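Local coordinates for protein racemase (Pseudovibrio sp. JE062, PDB 3MKC) that belongs to the mandelate racemase / muconate lactonizing enzyme family of the enolase superfamily, joining an N-terminal alpha+beta domain to a TIM-barrel-like domain, at residues 18-23 with 381-386; 193-198 with 232-237. All coordinates share one frame; numbering follows the deposited sequence.

In the fold
The two contacts lie in different parts of an enolase-superfamily chain, their centres 38 Å apart and their nearest atoms about 24 Å apart. Interaction 1 brings helix 380-384 and the last modelled residues against strand 12-22, an outer strand of the three-stranded antiparallel sheet in the N-terminal domain. Interaction 2 falls within the barrel-like domain, where helix 188-202 packs against the loop leading into strand 236-238. Along the sequence, interaction 2 is nested inside the long loop that interaction 1 closes. One contact thus returns the C-terminal end to the N-terminal sheet, while the other joins nearby elements on the outside of the barrel.

Interaction 1 (18-23 with 381-386); sequences IPVNYQ and EFLASL
Tyr22 and Phe382 meet through a small part of each ring, and the path of the Phe382 side chain explains why. At its root, Phe382 CB is still 7.8 Å from Tyr22 CD1. With CG anti to the backbone N (chi1 -175°), the side chain brings the ring up to the strand. Phe382 CG has closed to 6.4 Å from Tyr22 CD1, and at the tip Phe382 CZ arrives 3.9 Å from Tyr22 CD1. Tyr22 CE1 is the second neighbour of CZ, slightly farther away. The two side chains cross at about a right angle, and the approach is oblique for both rings, so this is a limited apolar touch between the far end of Phe382 and the CD1-CE1 bond of Tyr22.

A second apolar touch lies beside it. Leu383 reaches Val20 with its CD2 branch, 3.9 Å from Val20 CG2, again with the side chains running crosswise. Farther along, the backbones draw close without bonding: Asn21 O and Leu386 O are both acceptors and stand 3.5 Å apart. The turn after the helix is tied within its own segment, where Leu386 N bonds to Leu383 O. Ser385 OG also bonds to Phe382 O, but at an unusually short 2.5 Å, so its exact geometry is doubtful.

This surface contact covers part of one face of the outer strand 12-22 in the N-terminal sheet, whose backbone pairs with strand 29-38. Helix 349-353 fills in beside it: Leu350 touches both Val20 and Phe382, and the Tyr353 ring meets that of Phe382. Pro19 and Asn21 pack on helix 52-59, so the strand runs between that helix and the C-terminal segment.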
# COMPACT_ATOMS: atom_id res chain seq x y z
N ILE A 18 -16.65 -7.22 -5.19
CA ILE A 18 -17.56 -6.14 -5.52
C ILE A 18 -16.93 -4.94 -6.20
O ILE A 18 -16.33 -4.09 -5.55
CB ILE A 18 -18.28 -5.64 -4.25
CG1 ILE A 18 -19.00 -6.81 -3.59
CG2 ILE A 18 -19.25 -4.51 -4.60
CD1 ILE A 18 -19.53 -6.51 -2.20
N PRO A 19 -17.06 -4.86 -7.53
CA PRO A 19 -16.50 -3.75 -8.31
C PRO A 19 -17.12 -2.43 -7.87
O PRO A 19 -18.34 -2.33 -7.73
CB PRO A 19 -16.90 -4.10 -9.74
CG PRO A 19 -16.91 -5.60 -9.73
CD PRO A 19 -17.59 -5.91 -8.42
N VAL A 20 -16.30 -1.41 -7.64
CA VAL A 20 -16.81 -0.11 -7.24
C VAL A 20 -16.20 0.97 -8.12
O VAL A 20 -14.99 1.19 -8.12
CB VAL A 20 -16.48 0.20 -5.76
CG1 VAL A 20 -17.03 1.57 -5.38
CG2 VAL A 20 -17.07 -0.88 -4.85
N ASN A 21 -17.06 1.64 -8.89
CA ASN A 21 -16.62 2.69 -9.80
C ASN A 21 -17.31 4.01 -9.49
O ASN A 21 -18.54 4.06 -9.39
CB ASN A 21 -16.91 2.30 -11.25
CG ASN A 21 -16.04 1.16 -11.73
OD1 ASN A 21 -14.84 1.33 -11.96
ND2 ASN A 21 -16.64 -0.02 -11.89
N TYR A 22 -16.53 5.07 -9.34
CA TYR A 22 -17.08 6.39 -9.07
C TYR A 22 -16.90 7.26 -10.31
O TYR A 22 -15.80 7.35 -10.86
CB TYR A 22 -16.36 7.05 -7.90
CG TYR A 22 -16.94 8.40 -7.53
CD1 TYR A 22 -18.07 8.49 -6.72
CD2 TYR A 22 -16.40 9.58 -8.05
CE1 TYR A 22 -18.65 9.73 -6.43
CE2 TYR A 22 -16.98 10.82 -7.77
CZ TYR A 22 -18.10 10.89 -6.96
OH TYR A 22 -18.67 12.11 -6.68
N GLN A 23 -17.98 7.90 -10.75
CA GLN A 23 -17.91 8.75 -11.93
C GLN A 23 -17.93 10.23 -11.55
O GLN A 23 -16.90 10.91 -11.61
CB GLN A 23 -19.08 8.43 -12.86
N GLU A 381 -25.23 3.64 2.02
CA GLU A 381 -25.87 4.73 1.29
C GLU A 381 -25.00 5.14 0.11
O GLU A 381 -25.50 5.43 -0.98
CB GLU A 381 -26.09 5.95 2.19
CG GLU A 381 -27.16 5.78 3.26
CD GLU A 381 -27.61 7.12 3.84
OE1 GLU A 381 -26.75 7.88 4.33
OE2 GLU A 381 -28.82 7.41 3.80
N PHE A 382 -23.69 5.17 0.33
CA PHE A 382 -22.77 5.56 -0.72
C PHE A 382 -22.75 4.54 -1.86
O PHE A 382 -22.83 4.91 -3.03
CB PHE A 382 -21.36 5.72 -0.17
CG PHE A 382 -20.38 6.24 -1.17
CD1 PHE A 382 -20.50 7.54 -1.65
CD2 PHE A 382 -19.37 5.43 -1.66
CE1 PHE A 382 -19.63 8.02 -2.62
CE2 PHE A 382 -18.49 5.90 -2.63
CZ PHE A 382 -18.62 7.19 -3.11
N LEU A 383 -22.62 3.27 -1.51
CA LEU A 383 -22.60 2.21 -2.51
C LEU A 383 -23.88 2.21 -3.33
O LEU A 383 -23.84 2.28 -4.56
CB LEU A 383 -22.44 0.84 -1.85
CG LEU A 383 -21.03 0.36 -1.56
CD1 LEU A 383 -21.10 -1.02 -0.93
CD2 LEU A 383 -20.22 0.32 -2.85
N ALA A 384 -25.01 2.14 -2.63
CA ALA A 384 -26.31 2.12 -3.28
C ALA A 384 -26.48 3.30 -4.23
O ALA A 384 -27.16 3.19 -5.24
CB ALA A 384 -27.41 2.13 -2.23
N SER A 385 -25.84 4.43 -3.90
CA SER A 385 -25.95 5.61 -4.75
C SER A 385 -25.11 5.43 -6.00
O SER A 385 -25.05 6.32 -6.85
CB SER A 385 -25.47 6.86 -4.00
OG SER A 385 -24.05 6.92 -3.96
N LEU A 386 -24.47 4.27 -6.11
CA LEU A 386 -23.64 3.95 -7.26
C LEU A 386 -22.34 4.75 -7.23
O LEU A 386 -21.26 4.13 -7.18
CB LEU A 386 -24.41 4.22 -8.55
CG LEU A 386 -23.95 3.49 -9.81
CD1 LEU A 386 -23.80 2.00 -9.52
CD2 LEU A 386 -24.98 3.72 -10.92

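Interaction 2 (193-198 with 232-237)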
# COMPACT_ATOMS: atom_id res chain seq x y z
N TYR A 193 15.90 22.09 -9.41
CA TYR A 193 15.44 23.42 -9.01
C TYR A 193 14.11 23.27 -8.28
O TYR A 193 13.91 23.81 -7.19
CB TYR A 193 15.25 24.30 -10.25
CG TYR A 193 14.47 25.57 -9.97
CD1 TYR A 193 15.04 26.61 -9.24
CD2 TYR A 193 13.15 25.70 -10.40
CE1 TYR A 193 14.30 27.75 -8.94
CE2 TYR A 193 12.40 26.84 -10.10
CZ TYR A 193 12.99 27.86 -9.37
OH TYR A 193 12.27 28.99 -9.06
N TYR A 194 13.22 22.51 -8.91
CA TYR A 194 11.89 22.23 -8.39
C TYR A 194 11.92 21.71 -6.95
O TYR A 194 11.28 22.25 -6.06
CB TYR A 194 11.23 21.20 -9.31
CG TYR A 194 9.89 20.67 -8.88
CD1 TYR A 194 8.78 21.50 -8.79
CD2 TYR A 194 9.72 19.31 -8.62
CE1 TYR A 194 7.52 20.99 -8.47
CE2 TYR A 194 8.47 18.79 -8.30
CZ TYR A 194 7.38 19.63 -8.23
OH TYR A 194 6.14 19.11 -7.93
N LEU A 195 12.68 20.64 -6.74
CA LEU A 195 12.77 20.03 -5.43
C LEU A 195 13.41 20.98 -4.43
O LEU A 195 13.11 20.94 -3.25
CB LEU A 195 13.56 18.73 -5.52
CG LEU A 195 12.91 17.68 -6.43
CD1 LEU A 195 13.77 16.42 -6.47
CD2 LEU A 195 11.51 17.35 -5.93
N ARG A 196 14.30 21.85 -4.91
CA ARG A 196 14.94 22.80 -4.02
C ARG A 196 13.92 23.82 -3.54
O ARG A 196 13.95 24.26 -2.39
CB ARG A 196 16.10 23.49 -4.72
CG ARG A 196 17.35 22.64 -4.79
CD ARG A 196 18.44 23.28 -5.64
NE ARG A 196 19.67 22.50 -5.57
CZ ARG A 196 20.34 22.30 -4.44
NH1 ARG A 196 19.89 22.83 -3.31
NH2 ARG A 196 21.44 21.56 -4.43
N GLU A 197 13.01 24.20 -4.44
CA GLU A 197 11.99 25.18 -4.09
C GLU A 197 10.98 24.59 -3.12
O GLU A 197 10.56 25.26 -2.17
CB GLU A 197 11.28 25.69 -5.34
CG GLU A 197 12.20 26.45 -6.28
CD GLU A 197 12.88 27.62 -5.60
OE1 GLU A 197 12.18 28.58 -5.20
OE2 GLU A 197 14.12 27.58 -5.45
N LEU A 198 10.59 23.35 -3.35
CA LEU A 198 9.62 22.70 -2.48
C LEU A 198 10.20 22.48 -1.10
O LEU A 198 9.51 22.64 -0.09
CB LEU A 198 9.17 21.36 -3.09
CG LEU A 198 8.42 21.46 -4.41
CD1 LEU A 198 7.92 20.09 -4.83
CD2 LEU A 198 7.24 22.42 -4.27
N LEU A 232 19.62 18.72 0.13
CA LEU A 232 18.20 18.78 0.46
C LEU A 232 17.83 17.73 1.50
O LEU A 232 16.75 17.76 2.08
CB LEU A 232 17.35 18.59 -0.80
CG LEU A 232 17.53 19.66 -1.88
CD1 LEU A 232 16.54 19.41 -3.00
CD2 LEU A 232 17.32 21.05 -1.28
N GLU A 233 18.74 16.78 1.73
CA GLU A 233 18.51 15.74 2.72
C GLU A 233 17.15 15.05 2.57
O GLU A 233 16.44 14.84 3.56
CB GLU A 233 18.61 16.34 4.13
CG GLU A 233 19.92 17.07 4.41
CD GLU A 233 19.97 17.68 5.79
OE1 GLU A 233 19.71 16.96 6.78
OE2 GLU A 233 20.27 18.89 5.90
N LEU A 234 16.80 14.70 1.34
CA LEU A 234 15.52 14.04 1.08
C LEU A 234 15.53 12.62 1.68
O LEU A 234 16.58 11.97 1.73
CB LEU A 234 15.27 13.99 -0.43
CG LEU A 234 15.30 15.38 -1.10
CD1 LEU A 234 15.17 15.24 -2.61
CD2 LEU A 234 14.17 16.24 -0.54
N TYR A 235 14.37 12.17 2.13
CA TYR A 235 14.25 10.85 2.73
C TYR A 235 14.48 9.73 1.72
O TYR A 235 15.19 8.77 2.01
CB TYR A 235 12.88 10.67 3.37
CG TYR A 235 12.84 9.45 4.27
CD1 TYR A 235 13.08 9.57 5.64
CD2 TYR A 235 12.63 8.18 3.74
CE1 TYR A 235 13.11 8.45 6.45
CE2 TYR A 235 12.66 7.06 4.54
CZ TYR A 235 12.90 7.19 5.89
OH TYR A 235 12.97 6.06 6.69
N PHE A 236 13.87 9.84 0.54
CA PHE A 236 14.10 8.83 -0.48
C PHE A 236 13.76 9.25 -1.89
O PHE A 236 13.13 10.29 -2.12
CB PHE A 236 13.40 7.50 -0.11
CG PHE A 236 11.88 7.50 -0.19
CD1 PHE A 236 11.21 7.98 -1.32
CD2 PHE A 236 11.13 6.89 0.81
CE1 PHE A 236 9.81 7.84 -1.44
CE2 PHE A 236 9.74 6.74 0.70
CZ PHE A 236 9.08 7.22 -0.43
N ALA A 237 14.23 8.45 -2.85
CA ALA A 237 14.00 8.69 -4.26
C ALA A 237 13.20 7.51 -4.79
O ALA A 237 13.72 6.39 -4.90
CB ALA A 237 15.32 8.81 -4.99
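The guanidinium group of Arg196 has Leu232 over one of its faces, where CG of the leucine lies, while Leu232 CD2 comes to 3.7 Å from Arg196 NH1. Its nitrogens have polar partners elsewhere: NH1 a salt bridge with Asp231 OD2, NH2 a weak hydrogen bond to Ser228 O. Two tyrosine rings on the same helix are covered from within it, one residue a turn later supplying each cover: Glu197 CG sits 3.5 Å above a face of Tyr193, and Leu198 CD1 lies similarly over Tyr194, both offset toward the rim.

Leu232 carries most of the contact. Its CD1 rests 3.8 Å from Arg196 CG and the same distance from Leu195 O, so one methyl spans the arginine's aliphatic root and the helix backbone. Leu195 CB is nearby too, 4.0 Å from Leu232 CD1. The arginine chain runs extended from CG to NE and crosses the leucine at about a right angle; a turn at its last torsion (chi4 -62°) then sets the guanidinium beside Leu232, with NH1 near CD2. Closer to the barrel strands, Leu195 CD1 lies 4.3 Å from Leu234 CD1, a looser touch.

Helix 188-202, an outer helix of the TIM-barrel-like domain, here packs on the loop that enters strand 236-238, which pairs in parallel with strand 207-211. Arg199, one turn on in the helix, adds a polar tie through NE to Leu232 O. No hydrogen bond joins the two segments themselves, so their cohesion is mainly apolar: Arg196 gives its carbon stem and flat face to Leu232, while its charge is probably balanced by the neighbouring acid.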